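Long-range contacts in exocyst complex component EXO70 (Saccharomyces cerevisiae, PDB 2PFV), which tethers secretory vesicles to sites of exocytosis as part of the exocyst complex and takes part in assembling that complex: residues D287-I292 against S372-T377; S300-N305 against K409-F414; E350-N355 against E445-R450; T377-L382 against F414-N419. All blocks are in the same frame, centred on the assembly; numbering follows the deposited sequence.

Interaction 1. Residues D287-I292 against S372-T377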
loop_
_atom_site.group_PDB
_atom_site.type_symbol
_atom_site.label_atom_id
_atom_site.label_comp_id
_atom_site.label_asym_id
_atom_site.label_seq_id
_atom_site.Cartn_x
_atom_site.Cartn_y
_atom_site.Cartn_z
ATOM N N ASP A 287 10.997 0.277 7.544
ATOM C CA ASP A 287 10.966 1.036 8.780
ATOM C C ASP A 287 10.414 0.198 9.926
ATOM O O ASP A 287 10.943 0.235 11.034
ATOM C CB ASP A 287 10.128 2.302 8.603
ATOM C CG ASP A 287 9.840 2.998 9.919
ATOM O OD1 ASP A 287 8.965 2.516 10.671
ATOM O OD2 ASP A 287 10.495 4.021 10.208
ATOM N N ALA A 288 9.350 -0.554 9.653
ATOM C CA ALA A 288 8.729 -1.401 10.664
ATOM C C ALA A 288 9.781 -2.198 11.428
ATOM O O ALA A 288 9.757 -2.245 12.656
ATOM C CB ALA A 288 7.729 -2.346 10.015
ATOM N N ILE A 289 10.703 -2.817 10.696
ATOM C CA ILE A 289 11.765 -3.602 11.316
ATOM C C ILE A 289 12.613 -2.743 12.248
ATOM O O ILE A 289 12.724 -3.038 13.438
ATOM C CB ILE A 289 12.685 -4.261 10.251
ATOM C CG1 ILE A 289 12.081 -5.586 9.771
ATOM C CG2 ILE A 289 14.059 -4.534 10.834
ATOM C CD1 ILE A 289 10.741 -5.460 9.086
ATOM N N ASP A 290 13.208 -1.682 11.708
ATOM C CA ASP A 290 14.048 -0.796 12.509
ATOM C C ASP A 290 13.306 -0.194 13.687
ATOM O O ASP A 290 13.904 0.114 14.719
ATOM C CB ASP A 290 14.632 0.320 11.641
ATOM C CG ASP A 290 15.801 -0.159 10.808
ATOM O OD1 ASP A 290 16.776 -0.669 11.407
ATOM O OD2 ASP A 290 15.748 -0.029 9.564
ATOM N N ARG A 291 12.001 -0.021 13.532
ATOM C CA ARG A 291 11.195 0.527 14.609
ATOM C C ARG A 291 11.191 -0.516 15.737
ATOM O O ARG A 291 11.260 -0.177 16.917
ATOM C CB ARG A 291 9.771 0.782 14.116
ATOM C CG ARG A 291 8.883 1.534 15.099
ATOM C CD ARG A 291 7.417 1.271 14.804
ATOM N NE ARG A 291 6.536 1.992 15.718
ATOM C CZ ARG A 291 6.246 3.286 15.609
ATOM N NH1 ARG A 291 6.766 4.004 14.617
ATOM N NH2 ARG A 291 5.445 3.863 16.494
ATOM N N ILE A 292 11.126 -1.788 15.356
ATOM C CA ILE A 292 11.118 -2.889 16.318
ATOM C C ILE A 292 12.467 -3.006 17.024
ATOM O O ILE A 292 12.534 -3.142 18.250
ATOM C CB ILE A 292 10.807 -4.236 15.622
ATOM C CG1 ILE A 292 9.424 -4.180 14.974
ATOM C CG2 ILE A 292 10.855 -5.374 16.634
ATOM C CD1 ILE A 292 9.049 -5.439 14.214
ATOM N N SER A 372 6.245 -12.457 9.608
ATOM C CA SER A 372 7.043 -13.423 10.351
ATOM C C SER A 372 8.416 -12.857 10.699
ATOM O O SER A 372 8.919 -13.066 11.808
ATOM C CB SER A 372 7.208 -14.720 9.542
ATOM O OG SER A 372 5.964 -15.392 9.388
ATOM N N ASP A 373 9.029 -12.141 9.762
ATOM C CA ASP A 373 10.340 -11.564 10.035
ATOM C C ASP A 373 10.205 -10.506 11.123
ATOM O O ASP A 373 11.106 -10.337 11.949
ATOM C CB ASP A 373 10.951 -10.946 8.768
ATOM C CG ASP A 373 11.227 -11.982 7.684
ATOM O OD1 ASP A 373 11.578 -13.133 8.027
ATOM O OD2 ASP A 373 11.107 -11.643 6.490
ATOM N N CYS A 374 9.073 -9.805 11.131
ATOM C CA CYS A 374 8.838 -8.778 12.143
ATOM C C CYS A 374 8.707 -9.399 13.523
ATOM O O CYS A 374 9.227 -8.873 14.504
ATOM C CB CYS A 374 7.570 -7.978 11.830
ATOM S SG CYS A 374 7.794 -6.737 10.538
ATOM N N ILE A 375 8.010 -10.525 13.596
ATOM C CA ILE A 375 7.819 -11.200 14.867
ATOM C C ILE A 375 9.135 -11.810 15.348
ATOM O O ILE A 375 9.422 -11.795 16.544
ATOM C CB ILE A 375 6.735 -12.283 14.742
ATOM C CG1 ILE A 375 5.407 -11.630 14.337
ATOM C CG2 ILE A 375 6.580 -13.014 16.062
ATOM C CD1 ILE A 375 4.303 -12.630 13.967
ATOM N N ASP A 376 9.927 -12.343 14.417
ATOM C CA ASP A 376 11.229 -12.929 14.748
ATOM C C ASP A 376 12.157 -11.863 15.300
ATOM O O ASP A 376 12.880 -12.088 16.277
ATOM C CB ASP A 376 11.897 -13.526 13.508
ATOM C CG ASP A 376 11.245 -14.813 13.048
ATOM O OD1 ASP A 376 11.449 -15.171 11.869
ATOM O OD2 ASP A 376 10.547 -15.474 13.848
ATOM N N THR A 377 12.137 -10.706 14.647
ATOM C CA THR A 377 12.976 -9.574 15.025
ATOM C C THR A 377 12.634 -9.068 16.416
ATOM O O THR A 377 13.516 -8.673 17.184
ATOM C CB THR A 377 12.817 -8.420 14.006
ATOM O OG1 THR A 377 13.249 -8.867 12.714
ATOM C CG2 THR A 377 13.642 -7.207 14.426
#
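I289 and I292 on helix 267-296 pack against C374 and T377 on helix 363-390, a buried side-by-side helix pair within the all-helical rod of Exo70. The short axes approach to 9.6 Å and their N-to-C directions differ by 13°, so the two run almost parallel. The apolar contacts centre on C374. I289 CD1 reaches C374 SG at 3.5 Å, while I292 CD1 lies 3.8 Å from C374 CB, so two isoleucine methyls bear on one small side chain. I292 divides its branches: with chi1 at -61° its CG2 is anti to the backbone N and meets T377 CG2 at 4.0 Å, whereas the outstretched CG1 arm carries CD1 to C374. Cutting I292 back to an alanine removes both branches, which would probably leave C374 CB and the T377 methyl without a mate and open a gap between the helices. L319 of helix 310-322 also touches C374 and adds a third helical side to the packing. The carboxylates of segment 372-377 turn to other partners: D373 forms a salt bridge with R338, and D376 one with R443. The T377 hydroxyl folds back on its own helix, where T377 OG1 donates to D373 O at 2.7 Å, arriving from the opposite face of that carbonyl's plane to T377 N.

Interaction 2. Residues S300-N305 against K409-F414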
loop_
_atom_site.group_PDB
_atom_site.type_symbol
_atom_site.label_atom_id
_atom_site.label_comp_id
_atom_site.label_asym_id
_atom_site.label_seq_id
_atom_site.Cartn_x
_atom_site.Cartn_y
_atom_site.Cartn_z
ATOM N N SER A 300 16.606 -0.539 28.660
ATOM C CA SER A 300 17.704 -1.415 29.061
ATOM C C SER A 300 17.317 -2.428 30.135
ATOM O O SER A 300 17.927 -3.494 30.233
ATOM C CB SER A 300 18.879 -0.577 29.571
ATOM O OG SER A 300 18.511 0.155 30.729
ATOM N N THR A 301 16.317 -2.090 30.943
ATOM C CA THR A 301 15.862 -2.974 32.013
ATOM C C THR A 301 14.759 -3.945 31.581
ATOM O O THR A 301 14.003 -3.679 30.643
ATOM C CB THR A 301 15.333 -2.159 33.210
ATOM O OG1 THR A 301 14.783 -3.047 34.192
ATOM C CG2 THR A 301 14.250 -1.190 32.755
ATOM N N ILE A 302 14.679 -5.071 32.283
ATOM C CA ILE A 302 13.677 -6.098 32.024
ATOM C C ILE A 302 12.570 -5.933 33.052
ATOM O O ILE A 302 12.848 -5.739 34.235
ATOM C CB ILE A 302 14.250 -7.522 32.224
ATOM C CG1 ILE A 302 15.405 -7.786 31.262
ATOM C CG2 ILE A 302 13.153 -8.562 32.026
ATOM C CD1 ILE A 302 16.087 -9.125 31.521
ATOM N N PRO A 303 11.300 -6.023 32.626
ATOM C CA PRO A 303 10.212 -5.880 33.601
ATOM C C PRO A 303 10.478 -6.894 34.714
ATOM O O PRO A 303 10.890 -8.027 34.434
ATOM C CB PRO A 303 8.968 -6.249 32.793
ATOM C CG PRO A 303 9.339 -5.891 31.392
ATOM C CD PRO A 303 10.774 -6.360 31.293
ATOM N N SER A 304 10.255 -6.502 35.964
ATOM C CA SER A 304 10.495 -7.418 37.081
ATOM C C SER A 304 9.572 -8.628 37.001
ATOM O O SER A 304 9.938 -9.711 37.440
ATOM C CB SER A 304 10.314 -6.711 38.433
ATOM O OG SER A 304 8.960 -6.353 38.669
ATOM N N ASN A 305 8.376 -8.450 36.445
ATOM C CA ASN A 305 7.455 -9.575 36.316
ATOM C C ASN A 305 7.743 -10.376 35.035
ATOM O O ASN A 305 7.089 -11.390 34.770
ATOM C CB ASN A 305 5.998 -9.099 36.308
ATOM C CG ASN A 305 5.663 -8.269 35.090
ATOM O OD1 ASN A 305 4.489 -7.983 34.827
ATOM N ND2 ASN A 305 6.687 -7.866 34.340
ATOM N N LYS A 409 18.758 -18.848 30.758
ATOM C CA LYS A 409 17.823 -19.313 29.738
ATOM C C LYS A 409 16.390 -19.478 30.234
ATOM O O LYS A 409 15.445 -19.127 29.532
ATOM C CB LYS A 409 18.339 -20.614 29.100
ATOM C CG LYS A 409 19.682 -20.392 28.393
ATOM C CD LYS A 409 20.080 -21.489 27.424
ATOM C CE LYS A 409 20.462 -22.760 28.128
ATOM N NZ LYS A 409 21.364 -22.478 29.264
ATOM N N GLN A 410 16.219 -19.979 31.448
ATOM C CA GLN A 410 14.875 -20.174 31.970
ATOM C C GLN A 410 14.078 -18.863 32.061
ATOM O O GLN A 410 12.958 -18.777 31.541
ATOM C CB GLN A 410 14.932 -20.858 33.342
ATOM C CG GLN A 410 13.551 -21.135 33.936
ATOM C CD GLN A 410 13.611 -21.940 35.224
ATOM O OE1 GLN A 410 14.233 -21.525 36.207
ATOM N NE2 GLN A 410 12.959 -23.092 35.230
ATOM N N ARG A 411 14.653 -17.851 32.713
ATOM C CA ARG A 411 13.982 -16.560 32.868
ATOM C C ARG A 411 13.776 -15.873 31.533
ATOM O O ARG A 411 12.713 -15.317 31.259
ATOM C CB ARG A 411 14.774 -15.626 33.796
ATOM C CG ARG A 411 14.201 -14.217 33.813
ATOM C CD ARG A 411 14.870 -13.266 34.799
ATOM N NE ARG A 411 14.190 -11.972 34.761
ATOM C CZ ARG A 411 14.601 -10.873 35.391
ATOM N NH1 ARG A 411 15.707 -10.893 36.120
ATOM N NH2 ARG A 411 13.894 -9.750 35.295
ATOM N N ILE A 412 14.799 -15.911 30.695
ATOM C CA ILE A 412 14.707 -15.289 29.393
ATOM C C ILE A 412 13.642 -15.988 28.549
ATOM O O ILE A 412 12.826 -15.332 27.902
ATOM C CB ILE A 412 16.077 -15.335 28.686
ATOM C CG1 ILE A 412 17.065 -14.441 29.442
ATOM C CG2 ILE A 412 15.938 -14.888 27.240
ATOM C CD1 ILE A 412 18.526 -14.607 29.006
ATOM N N GLY A 413 13.649 -17.316 28.560
ATOM C CA GLY A 413 12.662 -18.054 27.789
ATOM C C GLY A 413 11.257 -17.611 28.164
ATOM O O GLY A 413 10.421 -17.361 27.302
ATOM N N PHE A 414 11.015 -17.510 29.467
ATOM C CA PHE A 414 9.730 -17.091 30.016
ATOM C C PHE A 414 9.373 -15.683 29.553
ATOM O O PHE A 414 8.252 -15.423 29.117
ATOM C CB PHE A 414 9.790 -17.125 31.544
ATOM C CG PHE A 414 8.514 -16.710 32.208
ATOM C CD1 PHE A 414 7.380 -17.514 32.126
ATOM C CD2 PHE A 414 8.440 -15.509 32.910
ATOM C CE1 PHE A 414 6.192 -17.133 32.730
ATOM C CE2 PHE A 414 7.250 -15.116 33.520
ATOM C CZ PHE A 414 6.125 -15.930 33.430
#
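R411 reaches out to I302 and P303 with its CG anti to the backbone N (chi1 172°) and the rest of the chain extended through to NE, which places the guanidinium at the far limit of the side chain, away from its helix. I302 comes from the opposite direction; it turns its CG2 branch away from its own backbone N (chi1 -61°), and that methyl meets R411 NH2 at 3.6 Å. I302 CD1 lies over one face of the guanidinium. At the edge, in the plane of the group, stands P303 O, 3.6 Å from R411 NH2. That separation is too long for a hydrogen bond, though the placement is consistent with a weak electrostatic attraction between the cation and the carbonyl. This is a loop-on-helix contact near the protein surface: the connection between helix 267-296 and helix 310-322 lies against the first turns of helix 409-428. The backbones stay well apart, I302 CA and I412 CA being 9.6 Å from each other; the interval is spanned from the helix by the R411 and F414 side chains, which meet the I302 side chain and the P303 and N305 carbonyls, and only 164 Å² is buried. R411 also touches L390, and I302 touches A386, both on helix 363-390. A second, lighter contact lies further along the loop. N305 O approaches the rim of the F414 ring near the ring plane, 3.9 Å from F414 CE2, so the carbonyl faces an aromatic C-H and not the pi cloud. The same ring meets that of Y506, their planes inclined at about 50°.

Interaction 3. Residues E350-N355 against E445-R450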
loop_
_atom_site.group_PDB
_atom_site.type_symbol
_atom_site.label_atom_id
_atom_site.label_comp_id
_atom_site.label_asym_id
_atom_site.label_seq_id
_atom_site.Cartn_x
_atom_site.Cartn_y
_atom_site.Cartn_z
ATOM N N GLU A 350 18.834 -15.985 13.297
ATOM C CA GLU A 350 17.948 -15.122 14.063
ATOM C C GLU A 350 16.529 -15.072 13.502
ATOM O O GLU A 350 15.694 -14.298 13.972
ATOM C CB GLU A 350 18.540 -13.713 14.142
ATOM C CG GLU A 350 19.705 -13.608 15.110
ATOM C CD GLU A 350 20.278 -12.206 15.200
ATOM O OE1 GLU A 350 19.507 -11.236 15.048
ATOM O OE2 GLU A 350 21.500 -12.076 15.439
ATOM N N TYR A 351 16.260 -15.900 12.499
ATOM C CA TYR A 351 14.937 -15.952 11.890
ATOM C C TYR A 351 14.462 -17.392 11.833
ATOM O O TYR A 351 15.265 -18.320 11.909
ATOM C CB TYR A 351 14.970 -15.350 10.479
ATOM C CG TYR A 351 15.502 -13.931 10.455
ATOM C CD1 TYR A 351 16.874 -13.683 10.433
ATOM C CD2 TYR A 351 14.635 -12.840 10.521
ATOM C CE1 TYR A 351 17.371 -12.389 10.482
ATOM C CE2 TYR A 351 15.125 -11.539 10.574
ATOM C CZ TYR A 351 16.493 -11.324 10.556
ATOM O OH TYR A 351 16.985 -10.046 10.638
ATOM N N THR A 352 13.155 -17.580 11.709
ATOM C CA THR A 352 12.599 -18.925 11.652
ATOM C C THR A 352 12.326 -19.379 10.220
ATOM O O THR A 352 11.687 -20.407 9.997
ATOM C CB THR A 352 11.302 -19.023 12.485
ATOM O OG1 THR A 352 10.387 -17.997 12.080
ATOM C CG2 THR A 352 11.613 -18.863 13.963
ATOM N N LEU A 353 12.813 -18.614 9.248
ATOM C CA LEU A 353 12.626 -18.975 7.850
ATOM C C LEU A 353 13.452 -20.219 7.523
ATOM O O LEU A 353 14.625 -20.315 7.894
ATOM C CB LEU A 353 13.047 -17.824 6.925
ATOM C CG LEU A 353 13.002 -18.156 5.425
ATOM C CD1 LEU A 353 11.592 -18.569 5.021
ATOM C CD2 LEU A 353 13.455 -16.952 4.612
ATOM N N GLN A 354 12.827 -21.174 6.840
ATOM C CA GLN A 354 13.504 -22.405 6.450
ATOM C C GLN A 354 13.309 -22.662 4.960
ATOM O O GLN A 354 12.181 -22.643 4.461
ATOM C CB GLN A 354 12.968 -23.595 7.252
ATOM C CG GLN A 354 13.232 -23.499 8.746
ATOM C CD GLN A 354 12.843 -24.763 9.492
ATOM O OE1 GLN A 354 11.714 -25.241 9.384
ATOM N NE2 GLN A 354 13.781 -25.307 10.260
ATOM N N ASN A 355 14.417 -22.888 4.257
ATOM C CA ASN A 355 14.384 -23.153 2.823
ATOM C C ASN A 355 13.442 -24.319 2.548
ATOM O O ASN A 355 13.883 -25.451 2.344
ATOM C CB ASN A 355 15.789 -23.479 2.322
ATOM N N GLU A 445 5.194 -21.100 15.585
ATOM C CA GLU A 445 5.273 -22.245 16.487
ATOM C C GLU A 445 6.738 -22.599 16.690
ATOM O O GLU A 445 7.150 -22.969 17.785
ATOM C CB GLU A 445 4.533 -23.459 15.914
ATOM C CG GLU A 445 3.059 -23.218 15.653
ATOM C CD GLU A 445 2.349 -22.585 16.840
ATOM O OE1 GLU A 445 2.248 -23.237 17.903
ATOM O OE2 GLU A 445 1.896 -21.424 16.703
ATOM N N ARG A 446 7.529 -22.506 15.628
ATOM C CA ARG A 446 8.944 -22.807 15.767
ATOM C C ARG A 446 9.542 -21.775 16.708
ATOM O O ARG A 446 10.427 -22.085 17.496
ATOM C CB ARG A 446 9.663 -22.779 14.407
ATOM C CG ARG A 446 9.327 -23.969 13.492
ATOM C CD ARG A 446 10.456 -24.278 12.501
ATOM N NE ARG A 446 10.579 -23.314 11.405
ATOM C CZ ARG A 446 9.694 -23.177 10.416
ATOM N NH1 ARG A 446 8.605 -23.937 10.378
ATOM N NH2 ARG A 446 9.913 -22.299 9.445
ATOM N N LEU A 447 9.040 -20.544 16.636
ATOM C CA LEU A 447 9.541 -19.483 17.497
ATOM C C LEU A 447 9.212 -19.782 18.960
ATOM O O LEU A 447 10.054 -19.602 19.836
ATOM C CB LEU A 447 8.943 -18.137 17.075
ATOM C CG LEU A 447 9.599 -16.879 17.646
ATOM C CD1 LEU A 447 11.088 -16.853 17.323
ATOM C CD2 LEU A 447 8.905 -15.653 17.068
ATOM N N LYS A 448 7.999 -20.261 19.225
ATOM C CA LYS A 448 7.607 -20.589 20.594
ATOM C C LYS A 448 8.386 -21.789 21.125
ATOM O O LYS A 448 8.742 -21.840 22.308
ATOM C CB LYS A 448 6.107 -20.890 20.677
ATOM C CG LYS A 448 5.209 -19.724 20.293
ATOM C CD LYS A 448 3.741 -20.011 20.590
ATOM C CE LYS A 448 3.244 -21.264 19.878
ATOM N NZ LYS A 448 1.820 -21.590 20.216
ATOM N N LYS A 449 8.649 -22.755 20.249
ATOM C CA LYS A 449 9.378 -23.955 20.647
ATOM C C LYS A 449 10.778 -23.612 21.130
ATOM O O LYS A 449 11.262 -24.173 22.108
ATOM C CB LYS A 449 9.479 -24.944 19.482
ATOM C CG LYS A 449 10.217 -26.232 19.857
ATOM C CD LYS A 449 10.264 -27.220 18.696
ATOM C CE LYS A 449 11.149 -26.705 17.568
ATOM N NZ LYS A 449 11.085 -27.578 16.359
ATOM N N ARG A 450 11.432 -22.697 20.429
ATOM C CA ARG A 450 12.775 -22.285 20.804
ATOM C C ARG A 450 12.810 -21.796 22.247
ATOM O O ARG A 450 13.717 -22.138 23.006
ATOM C CB ARG A 450 13.255 -21.158 19.885
ATOM C CG ARG A 450 14.544 -20.500 20.335
ATOM C CD ARG A 450 14.741 -19.137 19.657
ATOM N NE ARG A 450 14.839 -19.244 18.204
ATOM C CZ ARG A 450 14.829 -18.204 17.375
ATOM N NH1 ARG A 450 14.720 -16.969 17.857
ATOM N NH2 ARG A 450 14.936 -18.399 16.064
#
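T352 and L447 bring the backbones closest, with 6.6 Å between their CA atoms, where the irregular segment 350-355 passes along one side of helix 439-471. R446 makes the polar tie: R446 NH2 donates to T352 O at 2.7 Å, with an N-H...O angle of 153° and the donor almost in line with the carbonyl bond, the oxygen tilted a little out of the guanidinium plane. A bend at chi3 (-74°) turns the guanidinium toward the loop. The Q354 amide spreads over one face of this group, the two planes only 19° apart, and Q354 OE1 sits 3.0 Å from R446 NE but above the plane, where no N-H points at it. A leucine in place of R446 would probably leave T352 O without its donor and the Q354 amide without the charged plate beneath it. T352 CG2 touches two neighbours on the helix side, L447 CD1 and R450 NH2, each at 4.0 Å, while its hydroxyl bonds to R443. L447 CD1 in turn lies over a face of the R450 guanidinium. The result is an interhelical loop, joining helix 326-332 to helix 363-390, pinned to a long helix by an arginine bound to a main-chain carbonyl, within the all-helical C-terminal region of Exo70.

Interaction 4. Residues T377-L382 against F414-N419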
loop_
_atom_site.group_PDB
_atom_site.type_symbol
_atom_site.label_atom_id
_atom_site.label_comp_id
_atom_site.label_asym_id
_atom_site.label_seq_id
_atom_site.Cartn_x
_atom_site.Cartn_y
_atom_site.Cartn_z
ATOM N N THR A 377 12.137 -10.706 14.647
ATOM C CA THR A 377 12.976 -9.574 15.025
ATOM C C THR A 377 12.634 -9.068 16.416
ATOM O O THR A 377 13.516 -8.673 17.184
ATOM C CB THR A 377 12.817 -8.420 14.006
ATOM O OG1 THR A 377 13.249 -8.867 12.714
ATOM C CG2 THR A 377 13.642 -7.207 14.426
ATOM N N LEU A 378 11.346 -9.073 16.738
ATOM C CA LEU A 378 10.908 -8.623 18.047
ATOM C C LEU A 378 11.412 -9.582 19.126
ATOM O O LEU A 378 11.959 -9.158 20.144
ATOM C CB LEU A 378 9.384 -8.554 18.093
ATOM C CG LEU A 378 8.768 -8.427 19.492
ATOM C CD1 LEU A 378 9.190 -7.121 20.136
ATOM C CD2 LEU A 378 7.260 -8.511 19.382
ATOM N N ALA A 379 11.229 -10.876 18.893
ATOM C CA ALA A 379 11.649 -11.891 19.845
ATOM C C ALA A 379 13.152 -11.868 20.083
ATOM O O ALA A 379 13.614 -11.727 21.217
ATOM C CB ALA A 379 11.229 -13.273 19.355
ATOM N N VAL A 380 13.915 -12.005 19.005
ATOM C CA VAL A 380 15.361 -12.032 19.112
ATOM C C VAL A 380 15.959 -10.757 19.699
ATOM O O VAL A 380 16.929 -10.823 20.440
ATOM C CB VAL A 380 15.993 -12.328 17.744
ATOM C CG1 VAL A 380 17.508 -12.422 17.872
ATOM C CG2 VAL A 380 15.436 -13.639 17.203
ATOM N N ASN A 381 15.385 -9.598 19.383
ATOM C CA ASN A 381 15.922 -8.351 19.917
ATOM C C ASN A 381 15.578 -8.155 21.382
ATOM O O ASN A 381 16.337 -7.545 22.127
ATOM C CB ASN A 381 15.446 -7.158 19.093
ATOM C CG ASN A 381 16.278 -6.964 17.837
ATOM O OD1 ASN A 381 15.963 -7.503 16.769
ATOM N ND2 ASN A 381 17.368 -6.213 17.968
ATOM N N LEU A 382 14.423 -8.677 21.785
ATOM C CA LEU A 382 13.997 -8.596 23.170
ATOM C C LEU A 382 14.935 -9.536 23.938
ATOM O O LEU A 382 15.369 -9.233 25.042
ATOM C CB LEU A 382 12.542 -9.058 23.277
ATOM C CG LEU A 382 11.491 -8.227 24.016
ATOM C CD1 LEU A 382 11.668 -6.728 23.770
ATOM C CD2 LEU A 382 10.115 -8.696 23.559
ATOM N N PHE A 414 11.015 -17.510 29.467
ATOM C CA PHE A 414 9.730 -17.091 30.016
ATOM C C PHE A 414 9.373 -15.683 29.553
ATOM O O PHE A 414 8.252 -15.423 29.117
ATOM C CB PHE A 414 9.790 -17.125 31.544
ATOM C CG PHE A 414 8.514 -16.710 32.208
ATOM C CD1 PHE A 414 7.380 -17.514 32.126
ATOM C CD2 PHE A 414 8.440 -15.509 32.910
ATOM C CE1 PHE A 414 6.192 -17.133 32.730
ATOM C CE2 PHE A 414 7.250 -15.116 33.520
ATOM C CZ PHE A 414 6.125 -15.930 33.430
ATOM N N PHE A 415 10.334 -14.775 29.657
ATOM C CA PHE A 415 10.147 -13.390 29.244
ATOM C C PHE A 415 9.686 -13.331 27.790
ATOM O O PHE A 415 8.671 -12.704 27.470
ATOM C CB PHE A 415 11.470 -12.631 29.441
ATOM C CG PHE A 415 11.481 -11.227 28.889
ATOM C CD1 PHE A 415 10.503 -10.302 29.262
ATOM C CD2 PHE A 415 12.515 -10.814 28.046
ATOM C CE1 PHE A 415 10.551 -8.977 28.805
ATOM C CE2 PHE A 415 12.579 -9.486 27.582
ATOM C CZ PHE A 415 11.589 -8.565 27.967
ATOM N N ILE A 416 10.417 -13.996 26.903
ATOM C CA ILE A 416 10.036 -13.993 25.502
ATOM C C ILE A 416 8.657 -14.664 25.291
ATOM O O ILE A 416 7.836 -14.173 24.520
ATOM C CB ILE A 416 11.116 -14.700 24.633
ATOM C CG1 ILE A 416 12.489 -14.038 24.847
ATOM C CG2 ILE A 416 10.728 -14.636 23.176
ATOM C CD1 ILE A 416 12.507 -12.521 24.628
ATOM N N LEU A 417 8.398 -15.776 25.969
ATOM C CA LEU A 417 7.103 -16.451 25.820
ATOM C C LEU A 417 5.954 -15.540 26.252
ATOM O O LEU A 417 4.935 -15.460 25.560
ATOM C CB LEU A 417 7.054 -17.749 26.629
ATOM C CG LEU A 417 7.452 -19.110 26.032
ATOM C CD1 LEU A 417 7.325 -19.116 24.520
ATOM C CD2 LEU A 417 8.847 -19.456 26.448
ATOM N N MET A 418 6.122 -14.834 27.372
ATOM C CA MET A 418 5.069 -13.934 27.837
ATOM C C MET A 418 4.756 -12.884 26.784
ATOM O O MET A 418 3.597 -12.509 26.595
ATOM C CB MET A 418 5.452 -13.273 29.168
ATOM C CG MET A 418 5.356 -14.221 30.373
ATOM S SD MET A 418 3.670 -14.930 30.650
ATOM C CE MET A 418 2.867 -13.493 31.308
ATOM N N ASN A 419 5.775 -12.410 26.078
ATOM C CA ASN A 419 5.522 -11.428 25.037
ATOM C C ASN A 419 4.911 -12.097 23.802
ATOM O O ASN A 419 4.017 -11.544 23.163
ATOM C CB ASN A 419 6.809 -10.680 24.670
ATOM C CG ASN A 419 7.199 -9.652 25.721
ATOM O OD1 ASN A 419 7.734 -9.993 26.780
ATOM N ND2 ASN A 419 6.914 -8.387 25.440
#
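The shortest sound polar bond behind the meeting of L382 and A379 with F415, I416 and N419 is a helical one, M418 N to F414 O at 2.8 Å; across the contact itself the touching is van der Waals. I416 CD1 touches two residues of the facing helix. Its chi2 of -54° swings the methyl to a point 3.7 Å from A379 O and equally far from L382 CB, so it bridges successive turns of the facing helix. I416 CG2 meets A379 CB at 4.1 Å, and the small alanine lets the CA atoms of this pair come to 6.2 Å. The two segments belong to helices that follow each other in the chain, 363-390 and 409-428, and they form a helical hairpin with short axes 10.0 Å apart and N-to-C directions at 151°. L382 also reaches F415 and N419: its side chain crosses that of F415 at about a right angle, L382 CG being 3.9 Å from F415 CE2, while L382 O lies in the plane of the ring at its edge. L382 CD2 rests on N419 CB at 4.0 Å. Y451 of helix 439-471 also packs on I416, and T312 of helix 310-322 touches L382.

In the fold
Helix 363-390 is common to interactions 1 and 4, which share T377, lie 12 Å apart between centres and touch where I292 CG2 meets L378 CA at 3.5 Å. Interactions 2 and 4 share F414 on helix 409-428; with centres 9 Å apart they join through P303 CD, 3.6 Å from F415 CE1. Interaction 3 brings in helix 439-471 and is linked to interaction 1 by a probable hydrogen bond, D376 OD1 to T352 N at 3.0 Å. It also packs on interaction 4, R450 NH1 lying 3.5 Å from V380 CG2. Interactions 1 and 2 do not touch, with nearest atoms about 11 Å apart, but interaction 4 touches both.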